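Local coordinates for CDP-glucose-4,6-dehydratase (Yersinia pseudotuberculosis, PDB 1RKX), which catalyses, with bound NAD, the dehydration of CDP-D-glucose, probably giving the 4-keto-6-deoxy sugar, at residues 168-171 and 172-176; 179-182 and 183-186; 319-322 and 323-326; 345-348 and 349-353. All blocks are in the same frame, centred on the assembly; numbering follows the deposited sequence.

In the fold
All four contacts are local, each between side chains a helical turn or so apart, and they sample the start, middle and end of different helices. Contacts 1 and 2 touch each other: the first ends helix 156-175, the second is the short helix 181-184 that leads into strand 187-192 of the Rossmann sheet. Contacts 3 and 4 also touch, through W320 and Y353, about 37 and 36 Å from contact 1 between centres. Rings dominate contacts 1 and 2, an asparagine cap contact 3, and a water bridge contact 4. All are partly buried; contact 1 also meets a second subunit, whereas contact 2, its centre about 27 Å from that of the chain, is the most peripheral.

Contact 1 (168-171 and 172-176); sequences TSSY and RNSFF
With chi1 at -104°, away from the staggered positions, Y171 sets its ring where F175 CE1 lies over one face, and F175, whose CG lies anti to its own carbonyl carbon (chi1 -46°), sends a ring edge toward it. The pair is edge-to-face, planes at 60°, with Y171 CD2 and F175 CD1 3.5 Å apart. F176 CE1 comes to the edge of the same tyrosine ring. The carbonyl of Y171 takes the amide of F175 at 2.7 Å (O to N) and, weakly, that of F176, as the helix ends.

One residue earlier, S174 grips S170 O twice: its N at 2.8 Å and its OG at 2.9 Å reach that oxygen from opposite faces of the carbonyl plane. One water joins S169 OG to R172 NH2, lying at the edge of the guanidinium and in its plane.

The polar ends find partners beyond the segments: Y171 OH bonds E116 of helix 100-121, R172 NH1 bonds V188 O, and S170 OG bonds Y154 O of the second subunit. The chemistry implies a helix terminus shared between subunits: Y171 lies against helix 100-121 yet also meets P100 of the second subunit, while S170, N173 and S174 meet its Y154.

Contact 2 (179-182 and 183-186); sequences ANYG and QHGT
The Y181 ring has G185 CA over one face, a CH-pi contact with CA 3.9 Å from the Y181 ring centroid. The H184 ring has Y181 CA over one face, 3.8 Å from the H184 ring centroid, and T186 CA at its edge, in plane. Tyrosine and imidazole themselves form an offset edge-to-face pair: the edge of Y181 is turned to the face of H184, and the planes stand at 88°.

The imidazole owes its place to chi1 of 59°, which sets CG between the backbone N and the carbonyl carbon and folds the ring back over the turn. Both its nitrogens are used. ND1 accepts from T186 N at 2.8 Å, nearly straight at 166°, while NE2 bonds N177 O; the histidine thus ties the residues before the helix to those after it.

The backbone turns on N180 O, which accepts from two amides: Q183 N at 2.8 Å, above the carbonyl plane, and H184 N at 3.3 Å, in that plane. The amide of G185 reaches Y181 O only weakly, and G185 ends the helix with positive phi. The side chains of N180 and Q183 lie side by side, pointing the same way, with Q183 OE1 3.7 Å from N180 CB.

This single-turn helix joins helix 156-175 to strand 187-192 of the parallel sheet. F175 and F176, at the end of the longer helix, meet H184, and F176 also meets T186. Y181 OH bonds K125 NZ and T186 OG1 bonds V124 O, both just ahead of the adjacent strand 126-130.

Contact 3 (319-322 and 323-326); sequences RWNL and NTTL
W320 meets the helix start first: the CG2 methyl of T324 sits over one face of its indole, 4.0 Å from the centroid of the five-membered ring, and T325 OG1 comes to the edge, near the ring plane. The two threonines therefore approach the indole from different directions, T324 by its methyl and T325 by its hydroxyl. A water hydrogen-bonds to T325 OG1 and probably also to W320 O.

N321 follows as the N-cap. Its CG stands between backbone N and carbonyl carbon (chi1 56°), and this, together with chi2, places OD1 on T324 N at 2.7 Å, a nearly straight capping bond of 173° that satisfies an amide of the first turn. T324 OG1 may also lean on OD1, at 3.1 Å and weakly. A second water takes the N321 amide at 2.9 Å from its N and also bonds T324 OG1, while N321 O accepts T325 N to start the regular helical pattern.

L322, the first helical residue, continues that pattern: its O takes L326 N at 2.7 Å, nearly along the C=O axis. Its side chain lies against L326, CG to CG 4.1 Å, on the apolar side of the helix.

Helix 322-338 thus begins wedged among several elements. L322 and L326 rest on helix 272-283, with L322 also touching strands 196-197 and 229-234. W320 reaches the C-terminal helix 342-355, edge-to-face with Y353, and its NE1 bonds T356 OG1 beyond; the same indole stacks with Y328 of helix 322-338.

Contact 4 (345-348 and 349-353); sequences YSIT and EINNY
Y345, S346, I347 and T348 each accept, at the carbonyl oxygen, the N-H four residues on, in a regular helix where T348 O to N352 N, at 2.8 Å, is the shortest of the four bonds. The side chains spaced along it then pair in three ways.

Y345 and E349 are linked through a water: both project with CG anti to their backbone N (chi1 -171° and -175°), and the water donates to E349 OE1 at 2.6 Å. Its distance to Y345 OH, 2.4 Å, is modelled unusually short, which leaves the details of that half of the bridge doubtful. Ring and carboxylate planes stand 60° apart, with Y345 CE2 3.7 Å from E349 OE1. The other carboxylate oxygen, OE2, bonds H234 NE2, so each oxygen of this buried group has a partner, which probably helps to keep its charge tolerable.

I347 and N351 run side by side in the same direction, the CG2 methyl of I347 3.8 Å from N351 ND2. T348 meets N352 one residue further along, CG2 against OD1, their side chains slanting across each other.

Helix 342-355 lies against two helices. I347, I350 and S346 touch helix 20-31, which follows the first Rossmann strand; Y345, E349 and N352 touch helix 322-338, where Y345 also meets the W332 ring. S346 serves both, since its OG bonds W332 NE1 as well as M342 O, and Y353 OH bonds E237 and S240 of helix 236-251.

Contact 1 (168-171 and 172-176)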
# COMPACT_ATOMS: atom_id res chain seq x y z
N THR C 168 -9.36 -0.26 20.47
CA THR C 168 -9.80 1.12 20.59
C THR C 168 -10.56 1.55 19.34
O THR C 168 -11.58 2.22 19.44
CB THR C 168 -8.61 2.08 20.81
OG1 THR C 168 -7.85 1.64 21.94
CG2 THR C 168 -9.12 3.50 21.09
N SER C 169 -10.07 1.14 18.18
CA SER C 169 -10.73 1.47 16.92
C SER C 169 -12.15 0.91 16.86
O SER C 169 -13.09 1.61 16.45
CB SER C 169 -9.91 0.92 15.74
OG SER C 169 -10.57 1.17 14.52
N SER C 170 -12.32 -0.35 17.27
CA SER C 170 -13.64 -0.96 17.24
C SER C 170 -14.58 -0.34 18.27
O SER C 170 -15.75 -0.10 17.97
CB SER C 170 -13.56 -2.47 17.48
OG SER C 170 -14.87 -3.04 17.50
N TYR C 171 -14.08 -0.10 19.48
CA TYR C 171 -14.93 0.50 20.51
C TYR C 171 -15.41 1.87 20.06
O TYR C 171 -16.57 2.22 20.25
CB TYR C 171 -14.18 0.62 21.84
CG TYR C 171 -14.60 -0.43 22.85
CD1 TYR C 171 -14.14 -1.74 22.76
CD2 TYR C 171 -15.50 -0.12 23.87
CE1 TYR C 171 -14.57 -2.73 23.65
CE2 TYR C 171 -15.94 -1.09 24.77
CZ TYR C 171 -15.47 -2.39 24.66
OH TYR C 171 -15.91 -3.35 25.55
N ARG C 172 -14.51 2.64 19.44
CA ARG C 172 -14.87 3.97 18.95
C ARG C 172 -15.94 3.86 17.87
O ARG C 172 -16.97 4.54 17.92
CB ARG C 172 -13.64 4.68 18.39
CG ARG C 172 -13.92 6.07 17.80
CD ARG C 172 -12.63 6.80 17.46
NE ARG C 172 -11.79 6.02 16.56
CZ ARG C 172 -10.47 5.89 16.67
NH1 ARG C 172 -9.82 6.49 17.66
NH2 ARG C 172 -9.81 5.14 15.80
N ASN C 173 -15.70 3.01 16.88
CA ASN C 173 -16.64 2.83 15.78
C ASN C 173 -18.00 2.30 16.22
O ASN C 173 -19.04 2.72 15.71
CB ASN C 173 -16.06 1.87 14.74
CG ASN C 173 -15.00 2.51 13.87
OD1 ASN C 173 -14.24 1.83 13.19
ND2 ASN C 173 -14.96 3.84 13.88
N SER C 174 -17.98 1.38 17.18
CA SER C 174 -19.20 0.76 17.67
C SER C 174 -19.95 1.52 18.76
O SER C 174 -21.18 1.57 18.73
CB SER C 174 -18.89 -0.65 18.20
OG SER C 174 -18.20 -1.42 17.23
N PHE C 175 -19.22 2.11 19.70
CA PHE C 175 -19.87 2.79 20.82
C PHE C 175 -19.61 4.28 21.00
O PHE C 175 -20.35 4.95 21.72
CB PHE C 175 -19.51 2.05 22.10
CG PHE C 175 -19.65 0.56 22.00
CD1 PHE C 175 -18.53 -0.27 22.08
CD2 PHE C 175 -20.90 -0.03 21.81
CE1 PHE C 175 -18.65 -1.66 21.97
CE2 PHE C 175 -21.04 -1.42 21.70
CZ PHE C 175 -19.91 -2.23 21.78
N PHE C 176 -18.57 4.81 20.36
CA PHE C 176 -18.25 6.24 20.48
C PHE C 176 -18.08 6.80 19.07
O PHE C 176 -17.19 7.62 18.82
CB PHE C 176 -16.96 6.44 21.28
CG PHE C 176 -16.94 5.74 22.61
CD1 PHE C 176 -16.02 4.73 22.87
CD2 PHE C 176 -17.83 6.11 23.62
CE1 PHE C 176 -15.99 4.09 24.12
CE2 PHE C 176 -17.80 5.49 24.87
CZ PHE C 176 -16.88 4.48 25.12
O HOH W 1 -12.02 -0.81 13.60
O HOH W 2 -12.08 3.72 14.38

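Contact 2 (179-182 and 183-186)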
# COMPACT_ATOMS: atom_id res chain seq x y z
N ALA C 179 -20.32 9.91 14.32
CA ALA C 179 -21.66 10.19 13.82
C ALA C 179 -22.67 10.33 14.94
O ALA C 179 -23.74 10.91 14.75
CB ALA C 179 -22.09 9.08 12.88
N ASN C 180 -22.35 9.80 16.12
CA ASN C 180 -23.26 9.88 17.26
C ASN C 180 -22.70 10.71 18.40
O ASN C 180 -23.20 10.64 19.52
CB ASN C 180 -23.58 8.47 17.77
CG ASN C 180 -24.35 7.64 16.77
OD1 ASN C 180 -24.71 6.50 17.04
ND2 ASN C 180 -24.59 8.21 15.59
N TYR C 181 -21.66 11.49 18.13
CA TYR C 181 -21.04 12.31 19.16
C TYR C 181 -22.06 13.16 19.92
O TYR C 181 -21.95 13.33 21.13
CB TYR C 181 -19.98 13.22 18.55
CG TYR C 181 -19.25 14.05 19.58
CD1 TYR C 181 -18.26 13.49 20.39
CD2 TYR C 181 -19.57 15.40 19.77
CE1 TYR C 181 -17.60 14.25 21.36
CE2 TYR C 181 -18.92 16.17 20.73
CZ TYR C 181 -17.94 15.59 21.52
OH TYR C 181 -17.30 16.35 22.48
N GLY C 182 -23.04 13.68 19.19
CA GLY C 182 -24.06 14.51 19.81
C GLY C 182 -24.82 13.79 20.90
O GLY C 182 -25.53 14.42 21.68
N GLN C 183 -24.67 12.47 20.97
CA GLN C 183 -25.38 11.69 21.97
C GLN C 183 -24.46 11.26 23.13
O GLN C 183 -24.74 11.57 24.28
CB GLN C 183 -26.00 10.45 21.33
CG GLN C 183 -26.66 10.73 19.99
CD GLN C 183 -27.37 9.51 19.42
OE1 GLN C 183 -26.83 8.40 19.43
NE2 GLN C 183 -28.59 9.71 18.93
N HIS C 184 -23.38 10.56 22.81
CA HIS C 184 -22.45 10.09 23.84
C HIS C 184 -21.44 11.14 24.28
O HIS C 184 -21.05 11.18 25.44
CB HIS C 184 -21.72 8.82 23.35
CG HIS C 184 -20.94 9.01 22.09
ND1 HIS C 184 -19.68 9.58 22.07
CD2 HIS C 184 -21.23 8.70 20.80
CE1 HIS C 184 -19.24 9.61 20.82
NE2 HIS C 184 -20.16 9.09 20.04
N GLY C 185 -21.02 11.99 23.35
CA GLY C 185 -20.07 13.04 23.67
C GLY C 185 -18.66 12.61 24.03
O GLY C 185 -17.92 13.39 24.62
N THR C 186 -18.28 11.39 23.67
CA THR C 186 -16.94 10.91 24.00
C THR C 186 -16.02 10.87 22.79
O THR C 186 -16.33 10.24 21.78
CB THR C 186 -17.01 9.49 24.61
OG1 THR C 186 -17.93 9.49 25.72
CG2 THR C 186 -15.64 9.05 25.10

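Contact 3 (319-322 and 323-326)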
# COMPACT_ATOMS: atom_id res chain seq x y z
N ARG C 319 10.23 20.41 22.06
CA ARG C 319 10.86 21.63 22.54
C ARG C 319 12.33 21.52 22.90
O ARG C 319 13.05 22.52 22.87
CB ARG C 319 10.09 22.16 23.76
CG ARG C 319 8.61 22.27 23.55
CD ARG C 319 7.92 22.88 24.76
NE ARG C 319 6.47 22.85 24.59
CZ ARG C 319 5.61 23.55 25.31
NH1 ARG C 319 6.05 24.35 26.28
NH2 ARG C 319 4.31 23.45 25.07
N TRP C 320 12.78 20.32 23.25
CA TRP C 320 14.18 20.12 23.63
C TRP C 320 14.97 19.17 22.74
O TRP C 320 14.51 18.06 22.45
CB TRP C 320 14.28 19.60 25.07
CG TRP C 320 13.72 20.51 26.13
CD1 TRP C 320 13.45 21.84 26.02
CD2 TRP C 320 13.42 20.14 27.48
NE1 TRP C 320 13.00 22.33 27.23
CE2 TRP C 320 12.97 21.30 28.14
CE3 TRP C 320 13.48 18.94 28.20
CZ2 TRP C 320 12.59 21.30 29.49
CZ3 TRP C 320 13.10 18.93 29.54
CH2 TRP C 320 12.66 20.11 30.17
N ASN C 321 16.16 19.58 22.33
CA ASN C 321 16.99 18.71 21.52
C ASN C 321 17.51 17.68 22.52
O ASN C 321 17.26 17.81 23.72
CB ASN C 321 18.16 19.48 20.89
CG ASN C 321 19.00 20.20 21.91
OD1 ASN C 321 19.54 19.60 22.83
ND2 ASN C 321 19.13 21.51 21.74
N LEU C 322 18.23 16.67 22.05
CA LEU C 322 18.72 15.64 22.96
C LEU C 322 19.68 16.19 24.02
O LEU C 322 19.54 15.88 25.20
CB LEU C 322 19.38 14.50 22.19
CG LEU C 322 19.63 13.25 23.05
CD1 LEU C 322 18.33 12.84 23.74
CD2 LEU C 322 20.16 12.12 22.18
N ASN C 323 20.65 17.00 23.60
CA ASN C 323 21.62 17.57 24.52
C ASN C 323 20.94 18.25 25.70
O ASN C 323 21.29 18.01 26.85
CB ASN C 323 22.52 18.59 23.81
CG ASN C 323 23.37 17.96 22.73
OD1 ASN C 323 24.30 18.58 22.22
ND2 ASN C 323 23.04 16.73 22.36
N THR C 324 19.96 19.11 25.41
CA THR C 324 19.23 19.80 26.45
C THR C 324 18.60 18.77 27.39
O THR C 324 18.71 18.86 28.61
CB THR C 324 18.11 20.67 25.85
OG1 THR C 324 18.69 21.68 25.02
CG2 THR C 324 17.28 21.32 26.94
N THR C 325 17.95 17.78 26.79
CA THR C 325 17.29 16.71 27.55
C THR C 325 18.26 15.95 28.44
O THR C 325 17.98 15.71 29.62
CB THR C 325 16.57 15.74 26.58
OG1 THR C 325 15.45 16.41 26.00
CG2 THR C 325 16.10 14.47 27.31
N LEU C 326 19.42 15.57 27.90
CA LEU C 326 20.42 14.84 28.69
C LEU C 326 20.92 15.69 29.85
O LEU C 326 21.23 15.17 30.93
CB LEU C 326 21.60 14.42 27.80
CG LEU C 326 21.32 13.33 26.76
CD1 LEU C 326 22.56 13.09 25.90
CD2 LEU C 326 20.92 12.04 27.47
O HOH W 3 13.65 15.71 24.21
O HOH W 4 16.99 22.19 23.15

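Contact 4 (345-348 and 349-353)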
# COMPACT_ATOMS: atom_id res chain seq x y z
N TYR C 345 11.41 19.70 42.81
CA TYR C 345 12.34 19.73 41.69
C TYR C 345 11.62 19.32 40.40
O TYR C 345 11.80 19.94 39.36
CB TYR C 345 13.51 18.78 41.93
CG TYR C 345 14.62 18.93 40.90
CD1 TYR C 345 15.65 19.85 41.09
CD2 TYR C 345 14.62 18.17 39.73
CE1 TYR C 345 16.66 20.01 40.14
CE2 TYR C 345 15.62 18.32 38.77
CZ TYR C 345 16.63 19.24 38.99
OH TYR C 345 17.63 19.40 38.06
N SER C 346 10.80 18.27 40.48
CA SER C 346 10.07 17.79 39.31
C SER C 346 9.05 18.81 38.84
O SER C 346 8.82 18.95 37.64
CB SER C 346 9.39 16.46 39.61
OG SER C 346 10.36 15.46 39.88
N ILE C 347 8.44 19.52 39.78
CA ILE C 347 7.46 20.54 39.42
C ILE C 347 8.15 21.65 38.65
O ILE C 347 7.64 22.15 37.65
CB ILE C 347 6.80 21.16 40.68
CG1 ILE C 347 6.09 20.07 41.48
CG2 ILE C 347 5.83 22.26 40.26
CD1 ILE C 347 5.05 19.30 40.69
N THR C 348 9.34 22.03 39.12
CA THR C 348 10.11 23.07 38.46
C THR C 348 10.53 22.62 37.06
O THR C 348 10.58 23.42 36.13
CB THR C 348 11.36 23.44 39.27
OG1 THR C 348 10.96 24.05 40.51
CG2 THR C 348 12.25 24.41 38.50
N GLU C 349 10.83 21.33 36.92
CA GLU C 349 11.22 20.80 35.61
C GLU C 349 10.07 20.97 34.64
O GLU C 349 10.25 21.35 33.49
CB GLU C 349 11.62 19.33 35.71
CG GLU C 349 12.16 18.78 34.41
CD GLU C 349 13.48 18.07 34.59
OE1 GLU C 349 14.37 18.63 35.26
OE2 GLU C 349 13.64 16.96 34.04
N ILE C 350 8.86 20.67 35.12
CA ILE C 350 7.68 20.82 34.29
C ILE C 350 7.51 22.28 33.90
O ILE C 350 7.19 22.60 32.76
CB ILE C 350 6.42 20.33 35.03
CG1 ILE C 350 6.46 18.80 35.13
CG2 ILE C 350 5.16 20.79 34.30
CD1 ILE C 350 5.44 18.21 36.09
N ASN C 351 7.75 23.18 34.86
CA ASN C 351 7.63 24.61 34.59
C ASN C 351 8.67 25.05 33.56
O ASN C 351 8.36 25.83 32.66
CB ASN C 351 7.79 25.43 35.87
CG ASN C 351 6.62 25.26 36.82
OD1 ASN C 351 5.46 25.25 36.41
ND2 ASN C 351 6.92 25.15 38.11
N ASN C 352 9.89 24.55 33.70
CA ASN C 352 10.96 24.89 32.77
C ASN C 352 10.55 24.47 31.36
O ASN C 352 10.80 25.19 30.39
CB ASN C 352 12.25 24.18 33.16
CG ASN C 352 12.92 24.82 34.36
OD1 ASN C 352 13.80 24.22 34.99
ND2 ASN C 352 12.52 26.04 34.68
N TYR C 353 9.92 23.30 31.25
CA TYR C 353 9.48 22.80 29.95
C TYR C 353 8.41 23.70 29.37
O TYR C 353 8.50 24.14 28.22
CB TYR C 353 8.92 21.38 30.08
CG TYR C 353 8.55 20.77 28.76
CD1 TYR C 353 9.51 20.13 27.98
CD2 TYR C 353 7.25 20.87 28.25
CE1 TYR C 353 9.20 19.60 26.73
CE2 TYR C 353 6.93 20.35 27.00
CZ TYR C 353 7.91 19.71 26.25
OH TYR C 353 7.60 19.20 25.01
O HOH W 5 16.94 18.78 35.84